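Local coordinates for protein salt-tolerant glutaminase (Micrococcus luteus, PDB 3IH8) that probably catalyses the hydrolysis of L-glutamine to L-glutamate and ammonium, working as a homotetramer, at residues 248-253 / 305-310; 88-93 / 107-112; 27-32 / 157-162. All blocks are in the same frame, centred on the assembly; numbering follows the deposited sequence.

Contact 1: residues 248-253 / 305-310; sequences QWLADV and HLMDGD
The imidazole of H305 points its NE2 edge at the last turn of helix 246-252 and donates a hydrogen bond to the backbone O of A251, NE2 to O 3.0 Å, with an angle of 152° at the hydrogen. The acceptor lies close to the ring plane, yet NE2 itself stands above the plane of the A251 carbonyl. The other ring nitrogen, ND1, accepts the backbone N-H of M307 at 3.0 Å in a nearly straight bond (170°), again close to the ring plane. Gripped in this way at both nitrogens, the ring is fixed in rotation, and the pattern fits a neutral imidazole carrying its proton on NE2. Its chi1 of -163° sets CG opposite the backbone N of H305 and carries the ring out to the helix.

L250 crosses the imidazole at about a right angle, and its CD2 comes to 4.1 Å from CE1 of H305. The same methyl is the main apolar contact: CD2 of L250 meets the terminal CE of M307 at 3.6 Å and CD2 of L306 at 4.2 Å. Bent at chi2, the M307 chain runs roughly perpendicular to the leucine and touches it with its end methyl.

The contact thus joins the end of helix 246-252 to the type I turn H305-D308, which follows helix 289-302. R231, S235 and M307 of the second subunit pack on H305, M307 and L306 of the turn, respectively. Helix 289-302 also reaches V253 O through the hydroxyl of S299, while T238 of helix 227-240 packs on L250 and L306.

Contact 2: residues 88-93 / 107-112; sequences GLNPSG and RPDNAM
R107 lies over G88 because its CG sits between the backbone N and the carbonyl carbon (chi1 55°) and its chain then bends at chi2 and chi3, which lays one face of the guanidinium on the glycine. G88 CA stands 3.5 Å from NH2 of R107, toward the rim of the group. NE of the arginine is hydrogen-bonded to the O of D84, which helps to hold that face in place. N90 has its CG beside the backbone N (chi1 -46°), and its amide stands almost perpendicular to the carboxylate of D109. ND2 of N90 remains 3.6 Å from OD1 of D109 and is instead bonded to E104. S92 brings CB and OG each to 3.4 Å from OD2 of D109, while the hydroxyl gives its proton to the O of G93.

Backbone atoms do most of the holding. G88 N donates to P108 O at 2.8 Å, almost head-on to the carbonyl. A second bond, from N90 N to the O of D109, is less certain because the position of that oxygen is less sure. G88 O receives a CA-H from N110, CA to O 3.5 Å, and is linked to A111 N through a water that donates to the oxygen and accepts from the nitrogen. The two backbones come nearest at G88 and D109, whose CA atoms are 4.5 Å apart.

Two irregular segments flanking helix 99-102 are thereby tied together near the probable substrate site. M112 O is bonded to K67. S64, which binds L-glutamate, and K67 are spaced as in an SxxK motif, which would be in keeping with the beta-lactamase-like fold of glutaminases.

Contact 3: residues 27-32 / 157-162; sequences YIPVLA and YESEMA
I28, at the N-cap of the short helix 29-32, faces S159 on helix 154-161 with their CA atoms 6.4 Å apart. The hydroxyl of S159, opposite its own backbone N (chi1 -169°), is directed at carbon atoms of the other segment: OG lies 3.5 Å from CB of I28, 3.8 Å from CD of P29 and 3.9 Å from CG1 of V30. Isoleucine, proline and valine thus surround one side of the serine. I28 also sets CG2 against the helix backbone, 3.5 Å from the O of S159.

To one side of this packing, Y27 reaches E160. The tyrosine CG lies between the backbone N and carbonyl carbon (chi1 83°), and the glutamate chain, bent at chi2, turns its carboxylate back to the phenol. OH of Y27 donates a weak hydrogen bond to OE1 of E160 at 2.9 Å. Ring and carboxylate planes are inclined by 30°, and OE2 approaches the ring obliquely, 3.3 Å from CE1 of Y27. CG1 of the neighbouring I28 rests over one ring face of Y27, toward the rim, and V163 also touches both residues, so the ring has apolar support.

E160 binds L-glutamate in this enzyme, and the side chain of V261, which also binds L-glutamate, lies about 4 Å from that of Y27. The weak phenol-carboxylate bond therefore links the segment before helix 29-32 to a residue that binds L-glutamate and probably the substrate, with V192 and Q63 packing on E160 as well. The phenol, itself backed by I28, could help to orient the E160 carboxylate.

All three contacts belong to the glutaminase part of the chain, but at different depths. Contact 1 is buried, contact 2 partly so, and contact 3 is at the surface, its centre about 29 Å from the chain centre. Contacts 1 and 2 both pack on helix 227-240 and both touch the second subunit, whereas contact 3 meets no other chain of the assembly. Their chemistry follows: an imidazole hydrogen-bonded at both nitrogens among methyl groups in contact 1, backbone bonds and a bridging water between loops in contact 2, and a weak tyrosine-carboxylate bond in contact 3. Contact 3 contains an L-glutamate-binding residue and contact 2 lies near the probable substrate site, while contact 1 lies away from it.

Contact 1: residues 248-253 / 305-310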
loop_
_atom_site.group_PDB
_atom_site.type_symbol
_atom_site.label_atom_id
_atom_site.label_comp_id
_atom_site.label_asym_id
_atom_site.label_seq_id
_atom_site.Cartn_x
_atom_site.Cartn_y
_atom_site.Cartn_z
ATOM N N GLN A 248 7.598 1.702 -12.042
ATOM C CA GLN A 248 6.868 2.780 -12.697
ATOM C C GLN A 248 5.358 2.617 -12.500
ATOM O O GLN A 248 4.639 3.596 -12.302
ATOM C CB GLN A 248 7.207 2.812 -14.197
ATOM C CG GLN A 248 6.378 3.802 -15.018
ATOM C CD GLN A 248 4.994 3.261 -15.384
ATOM O OE1 GLN A 248 4.010 4.005 -15.401
ATOM N NE2 GLN A 248 4.921 1.967 -15.690
ATOM N N TRP A 249 4.885 1.376 -12.550
ATOM C CA TRP A 249 3.463 1.099 -12.389
ATOM C C TRP A 249 2.986 1.405 -10.966
ATOM O O TRP A 249 1.909 1.970 -10.775
ATOM C CB TRP A 249 3.174 -0.366 -12.757
ATOM C CG TRP A 249 1.731 -0.779 -12.570
ATOM C CD1 TRP A 249 1.143 -1.231 -11.416
ATOM C CD2 TRP A 249 0.692 -0.741 -13.559
ATOM N NE1 TRP A 249 -0.198 -1.474 -11.631
ATOM C CE2 TRP A 249 -0.499 -1.181 -12.935
ATOM C CE3 TRP A 249 0.651 -0.373 -14.908
ATOM C CZ2 TRP A 249 -1.718 -1.266 -13.620
ATOM C CZ3 TRP A 249 -0.567 -0.459 -15.589
ATOM C CH2 TRP A 249 -1.733 -0.901 -14.939
ATOM N N LEU A 250 3.788 1.044 -9.965
ATOM C CA LEU A 250 3.413 1.309 -8.579
ATOM C C LEU A 250 3.271 2.815 -8.413
ATOM O O LEU A 250 2.280 3.313 -7.881
ATOM C CB LEU A 250 4.494 0.802 -7.615
ATOM C CG LEU A 250 4.085 0.469 -6.163
ATOM C CD1 LEU A 250 5.317 0.519 -5.277
ATOM C CD2 LEU A 250 3.029 1.428 -5.636
ATOM N N ALA A 251 4.271 3.542 -8.902
ATOM C CA ALA A 251 4.280 4.994 -8.763
ATOM C C ALA A 251 3.146 5.712 -9.487
ATOM O O ALA A 251 2.385 6.457 -8.870
ATOM C CB ALA A 251 5.636 5.559 -9.224
ATOM N N ASP A 252 3.026 5.463 -10.784
ATOM C CA ASP A 252 2.022 6.129 -11.599
ATOM C C ASP A 252 0.587 5.611 -11.580
ATOM O O ASP A 252 -0.327 6.349 -11.939
ATOM C CB ASP A 252 2.544 6.210 -13.036
ATOM C CG ASP A 252 3.794 7.081 -13.144
ATOM O OD1 ASP A 252 4.551 6.901 -14.123
ATOM O OD2 ASP A 252 4.008 7.944 -12.245
ATOM N N VAL A 253 0.385 4.362 -11.169
ATOM C CA VAL A 253 -0.958 3.777 -11.104
ATOM C C VAL A 253 -1.271 3.425 -9.650
ATOM O O VAL A 253 -2.332 3.758 -9.128
ATOM C CB VAL A 253 -1.051 2.510 -11.976
ATOM C CG1 VAL A 253 -2.443 1.888 -11.865
ATOM C CG2 VAL A 253 -0.737 2.858 -13.414
ATOM N N HIS A 305 -4.955 4.992 -4.928
ATOM C CA HIS A 305 -3.560 4.610 -4.982
ATOM C C HIS A 305 -3.178 3.881 -3.705
ATOM O O HIS A 305 -3.636 4.230 -2.617
ATOM C CB HIS A 305 -2.698 5.866 -5.173
ATOM C CG HIS A 305 -1.306 5.580 -5.635
ATOM N ND1 HIS A 305 -0.381 4.919 -4.852
ATOM C CD2 HIS A 305 -0.684 5.851 -6.805
ATOM C CE1 HIS A 305 0.750 4.797 -5.521
ATOM N NE2 HIS A 305 0.594 5.354 -6.710
ATOM N N LEU A 306 -2.343 2.862 -3.850
ATOM C CA LEU A 306 -1.883 2.070 -2.718
ATOM C C LEU A 306 -1.255 2.942 -1.623
ATOM O O LEU A 306 -1.281 2.582 -0.457
ATOM C CB LEU A 306 -0.864 1.031 -3.202
ATOM C CG LEU A 306 -0.319 -0.002 -2.216
ATOM C CD1 LEU A 306 -1.452 -0.867 -1.641
ATOM C CD2 LEU A 306 0.699 -0.865 -2.948
ATOM N N MET A 307 -0.700 4.092 -1.993
ATOM C CA MET A 307 -0.077 4.959 -1.000
ATOM C C MET A 307 -1.031 5.936 -0.314
ATOM O O MET A 307 -0.588 6.838 0.386
ATOM C CB MET A 307 1.076 5.743 -1.628
ATOM C CG MET A 307 2.189 4.881 -2.211
ATOM S SD MET A 307 2.771 3.599 -1.066
ATOM C CE MET A 307 3.365 2.385 -2.194
ATOM N N ASP A 308 -2.335 5.758 -0.508
ATOM C CA ASP A 308 -3.330 6.632 0.115
ATOM C C ASP A 308 -3.405 6.437 1.624
ATOM O O ASP A 308 -3.302 5.315 2.125
ATOM C CB ASP A 308 -4.709 6.345 -0.458
ATOM C CG ASP A 308 -4.827 6.721 -1.910
ATOM O OD1 ASP A 308 -5.690 6.128 -2.606
ATOM O OD2 ASP A 308 -4.070 7.618 -2.348
ATOM N N GLY A 309 -3.600 7.530 2.351
ATOM C CA GLY A 309 -3.704 7.434 3.796
ATOM C C GLY A 309 -5.145 7.189 4.217
ATOM O O GLY A 309 -5.603 7.726 5.223
ATOM N N ASP A 310 -5.856 6.365 3.450
ATOM C CA ASP A 310 -7.258 6.052 3.726
ATOM C C ASP A 310 -7.420 5.040 4.874
ATOM O O ASP A 310 -7.735 3.870 4.645
ATOM C CB ASP A 310 -7.908 5.512 2.447
ATOM C CG ASP A 310 -9.419 5.550 2.503
ATOM O OD1 ASP A 310 -9.990 5.063 3.500
ATOM O OD2 ASP A 310 -10.037 6.062 1.549
#

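Contact 2: residues 88-93 / 107-112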
loop_
_atom_site.group_PDB
_atom_site.type_symbol
_atom_site.label_atom_id
_atom_site.label_comp_id
_atom_site.label_asym_id
_atom_site.label_seq_id
_atom_site.Cartn_x
_atom_site.Cartn_y
_atom_site.Cartn_z
ATOM N N GLY A 88 10.544 -17.650 -5.284
ATOM C CA GLY A 88 11.087 -16.443 -4.683
ATOM C C GLY A 88 10.083 -15.299 -4.614
ATOM O O GLY A 88 8.891 -15.483 -4.867
ATOM N N LEU A 89 10.574 -14.108 -4.277
ATOM C CA LEU A 89 9.736 -12.919 -4.148
ATOM C C LEU A 89 10.427 -11.748 -4.835
ATOM O O LEU A 89 10.189 -10.584 -4.503
ATOM C CB LEU A 89 9.520 -12.592 -2.664
ATOM C CG LEU A 89 8.813 -13.642 -1.787
ATOM C CD1 LEU A 89 9.334 -13.550 -0.351
ATOM C CD2 LEU A 89 7.289 -13.445 -1.840
ATOM N N ASN A 90 11.291 -12.060 -5.791
ATOM C CA ASN A 90 12.021 -11.023 -6.506
ATOM C C ASN A 90 11.401 -10.708 -7.852
ATOM O O ASN A 90 11.087 -11.605 -8.639
ATOM C CB ASN A 90 13.472 -11.449 -6.724
ATOM C CG ASN A 90 14.098 -12.019 -5.475
ATOM O OD1 ASN A 90 14.149 -11.363 -4.427
ATOM N ND2 ASN A 90 14.577 -13.253 -5.573
ATOM N N PRO A 91 11.217 -9.420 -8.142
ATOM C CA PRO A 91 10.626 -9.076 -9.436
ATOM C C PRO A 91 11.621 -9.317 -10.575
ATOM O O PRO A 91 12.836 -9.335 -10.356
ATOM C CB PRO A 91 10.266 -7.602 -9.264
ATOM C CG PRO A 91 11.301 -7.109 -8.297
ATOM C CD PRO A 91 11.407 -8.226 -7.298
ATOM N N SER A 92 11.104 -9.540 -11.779
ATOM C CA SER A 92 11.962 -9.747 -12.941
ATOM C C SER A 92 11.144 -9.811 -14.225
ATOM O O SER A 92 9.917 -9.887 -14.177
ATOM C CB SER A 92 12.785 -11.030 -12.782
ATOM O OG SER A 92 12.101 -12.160 -13.277
ATOM N N GLY A 93 11.833 -9.757 -15.367
ATOM C CA GLY A 93 11.162 -9.842 -16.652
ATOM C C GLY A 93 10.769 -11.292 -16.899
ATOM O O GLY A 93 11.255 -12.189 -16.216
ATOM N N ARG A 107 15.316 -21.595 -7.293
ATOM C CA ARG A 107 13.904 -21.258 -7.273
ATOM C C ARG A 107 13.642 -20.086 -8.203
ATOM O O ARG A 107 14.432 -19.145 -8.268
ATOM C CB ARG A 107 13.418 -20.941 -5.849
ATOM C CG ARG A 107 14.185 -19.863 -5.097
ATOM C CD ARG A 107 14.175 -20.166 -3.594
ATOM N NE ARG A 107 13.122 -19.488 -2.839
ATOM C CZ ARG A 107 13.233 -18.256 -2.348
ATOM N NH1 ARG A 107 14.344 -17.565 -2.540
ATOM N NH2 ARG A 107 12.241 -17.718 -1.643
ATOM N N PRO A 108 12.553 -20.156 -8.981
ATOM C CA PRO A 108 12.250 -19.047 -9.886
ATOM C C PRO A 108 12.008 -17.795 -9.044
ATOM O O PRO A 108 11.634 -17.898 -7.871
ATOM C CB PRO A 108 11.008 -19.537 -10.633
ATOM C CG PRO A 108 10.388 -20.546 -9.676
ATOM C CD PRO A 108 11.589 -21.259 -9.140
ATOM N N ASP A 109 12.234 -16.627 -9.643
ATOM C CA ASP A 109 12.094 -15.334 -8.967
ATOM C C ASP A 109 10.780 -15.040 -8.255
ATOM O O ASP A 109 10.784 -14.597 -7.105
ATOM C CB ASP A 109 12.395 -14.200 -9.947
ATOM C CG ASP A 109 13.886 -13.967 -10.132
ATOM O OD1 ASP A 109 14.616 -14.026 -9.126
ATOM O OD2 ASP A 109 14.336 -13.707 -11.272
ATOM N N ASN A 110 9.657 -15.256 -8.930
ATOM C CA ASN A 110 8.367 -14.997 -8.307
ATOM C C ASN A 110 7.220 -15.762 -8.962
ATOM O O ASN A 110 7.381 -16.362 -10.034
ATOM C CB ASN A 110 8.070 -13.484 -8.294
ATOM C CG ASN A 110 8.015 -12.884 -9.678
ATOM O OD1 ASN A 110 8.990 -12.320 -10.164
ATOM N ND2 ASN A 110 6.868 -12.995 -10.322
ATOM N N ALA A 111 6.061 -15.737 -8.311
ATOM C CA ALA A 111 4.881 -16.451 -8.799
ATOM C C ALA A 111 4.196 -15.815 -10.012
ATOM O O ALA A 111 3.331 -16.434 -10.630
ATOM C CB ALA A 111 3.872 -16.604 -7.663
ATOM N N MET A 112 4.579 -14.589 -10.358
ATOM C CA MET A 112 3.963 -13.892 -11.487
ATOM C C MET A 112 4.558 -14.266 -12.846
ATOM O O MET A 112 3.907 -14.100 -13.884
ATOM C CB MET A 112 4.046 -12.375 -11.272
ATOM C CG MET A 112 3.268 -11.890 -10.032
ATOM S SD MET A 112 1.520 -12.408 -10.059
ATOM C CE MET A 112 1.531 -13.795 -8.927
HETATM O O HOH W 1 6.370 -14.996 -5.417
HETATM O O HOH W 2 15.548 -10.617 -11.596
#

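Contact 3: residues 27-32 / 157-162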
loop_
_atom_site.group_PDB
_atom_site.type_symbol
_atom_site.label_atom_id
_atom_site.label_comp_id
_atom_site.label_asym_id
_atom_site.label_seq_id
_atom_site.Cartn_x
_atom_site.Cartn_y
_atom_site.Cartn_z
ATOM N N TYR A 27 -0.038 -15.867 -31.199
ATOM C CA TYR A 27 0.532 -17.208 -31.109
ATOM C C TYR A 27 -0.449 -18.377 -31.285
ATOM O O TYR A 27 -0.032 -19.507 -31.561
ATOM C CB TYR A 27 1.313 -17.348 -29.798
ATOM C CG TYR A 27 0.489 -17.677 -28.577
ATOM C CD1 TYR A 27 0.204 -19.000 -28.248
ATOM C CD2 TYR A 27 0.029 -16.673 -27.727
ATOM C CE1 TYR A 27 -0.514 -19.322 -27.101
ATOM C CE2 TYR A 27 -0.691 -16.985 -26.574
ATOM C CZ TYR A 27 -0.956 -18.313 -26.268
ATOM O OH TYR A 27 -1.651 -18.645 -25.129
ATOM N N ILE A 28 -1.742 -18.118 -31.122
ATOM C CA ILE A 28 -2.750 -19.158 -31.318
ATOM C C ILE A 28 -4.005 -18.562 -31.940
ATOM O O ILE A 28 -4.452 -17.483 -31.550
ATOM C CB ILE A 28 -3.135 -19.882 -30.004
ATOM C CG1 ILE A 28 -3.406 -18.871 -28.892
ATOM C CG2 ILE A 28 -2.051 -20.868 -29.621
ATOM C CD1 ILE A 28 -3.896 -19.512 -27.615
ATOM N N PRO A 29 -4.592 -19.268 -32.920
ATOM C CA PRO A 29 -5.800 -18.834 -33.631
ATOM C C PRO A 29 -6.991 -18.462 -32.749
ATOM O O PRO A 29 -7.694 -17.492 -33.031
ATOM C CB PRO A 29 -6.098 -20.014 -34.556
ATOM C CG PRO A 29 -5.526 -21.187 -33.809
ATOM C CD PRO A 29 -4.215 -20.633 -33.324
ATOM N N VAL A 30 -7.217 -19.226 -31.686
ATOM C CA VAL A 30 -8.333 -18.945 -30.797
ATOM C C VAL A 30 -8.241 -17.512 -30.269
ATOM O O VAL A 30 -9.255 -16.823 -30.150
ATOM C CB VAL A 30 -8.379 -19.942 -29.613
ATOM C CG1 VAL A 30 -7.098 -19.856 -28.798
ATOM C CG2 VAL A 30 -9.593 -19.651 -28.743
ATOM N N LEU A 31 -7.028 -17.064 -29.959
ATOM C CA LEU A 31 -6.825 -15.705 -29.470
ATOM C C LEU A 31 -6.530 -14.770 -30.631
ATOM O O LEU A 31 -6.881 -13.587 -30.602
ATOM C CB LEU A 31 -5.661 -15.660 -28.474
ATOM C CG LEU A 31 -5.855 -16.465 -27.186
ATOM C CD1 LEU A 31 -4.695 -16.208 -26.230
ATOM C CD2 LEU A 31 -7.180 -16.070 -26.541
ATOM N N ALA A 32 -5.882 -15.301 -31.661
ATOM C CA ALA A 32 -5.531 -14.506 -32.834
ATOM C C ALA A 32 -6.767 -14.058 -33.592
ATOM O O ALA A 32 -6.801 -12.960 -34.149
ATOM C CB ALA A 32 -4.651 -15.317 -33.762
ATOM N N TYR A 157 -7.249 -24.560 -24.516
ATOM C CA TYR A 157 -6.259 -25.439 -23.913
ATOM C C TYR A 157 -5.478 -26.195 -24.988
ATOM O O TYR A 157 -4.257 -26.050 -25.105
ATOM C CB TYR A 157 -6.943 -26.444 -22.989
ATOM C CG TYR A 157 -6.070 -27.618 -22.621
ATOM C CD1 TYR A 157 -5.047 -27.489 -21.679
ATOM C CD2 TYR A 157 -6.257 -28.864 -23.229
ATOM C CE1 TYR A 157 -4.233 -28.572 -21.348
ATOM C CE2 TYR A 157 -5.450 -29.950 -22.906
ATOM C CZ TYR A 157 -4.443 -29.801 -21.966
ATOM O OH TYR A 157 -3.652 -30.878 -21.641
ATOM N N GLU A 158 -6.187 -27.002 -25.772
ATOM C CA GLU A 158 -5.541 -27.785 -26.818
ATOM C C GLU A 158 -4.740 -26.918 -27.775
ATOM O O GLU A 158 -3.643 -27.295 -28.200
ATOM C CB GLU A 158 -6.576 -28.595 -27.601
ATOM C CG GLU A 158 -7.315 -29.606 -26.749
ATOM C CD GLU A 158 -8.037 -30.642 -27.578
ATOM O OE1 GLU A 158 -7.351 -31.439 -28.253
ATOM O OE2 GLU A 158 -9.287 -30.656 -27.560
ATOM N N SER A 159 -5.289 -25.757 -28.108
ATOM C CA SER A 159 -4.621 -24.840 -29.014
ATOM C C SER A 159 -3.273 -24.407 -28.411
ATOM O O SER A 159 -2.263 -24.305 -29.118
ATOM C CB SER A 159 -5.521 -23.629 -29.270
ATOM O OG SER A 159 -5.023 -22.834 -30.333
ATOM N N GLU A 160 -3.264 -24.174 -27.101
ATOM C CA GLU A 160 -2.058 -23.766 -26.394
ATOM C C GLU A 160 -1.040 -24.901 -26.331
ATOM O O GLU A 160 0.152 -24.681 -26.557
ATOM C CB GLU A 160 -2.400 -23.323 -24.968
ATOM C CG GLU A 160 -1.182 -23.011 -24.102
ATOM C CD GLU A 160 -0.969 -21.522 -23.897
ATOM O OE1 GLU A 160 -1.834 -20.878 -23.259
ATOM O OE2 GLU A 160 0.060 -20.996 -24.375
ATOM N N MET A 161 -1.511 -26.107 -26.022
ATOM C CA MET A 161 -0.630 -27.266 -25.913
ATOM C C MET A 161 0.168 -27.563 -27.180
ATOM O O MET A 161 1.301 -28.032 -27.105
ATOM C CB MET A 161 -1.422 -28.517 -25.524
ATOM C CG MET A 161 -1.966 -28.516 -24.105
ATOM S SD MET A 161 -0.690 -28.322 -22.841
ATOM C CE MET A 161 0.026 -29.942 -22.807
ATOM N N ALA A 162 -0.421 -27.290 -28.341
ATOM C CA ALA A 162 0.261 -27.541 -29.604
ATOM C C ALA A 162 1.496 -26.657 -29.780
ATOM O O ALA A 162 2.345 -26.926 -30.631
ATOM C CB ALA A 162 -0.702 -27.328 -30.775
#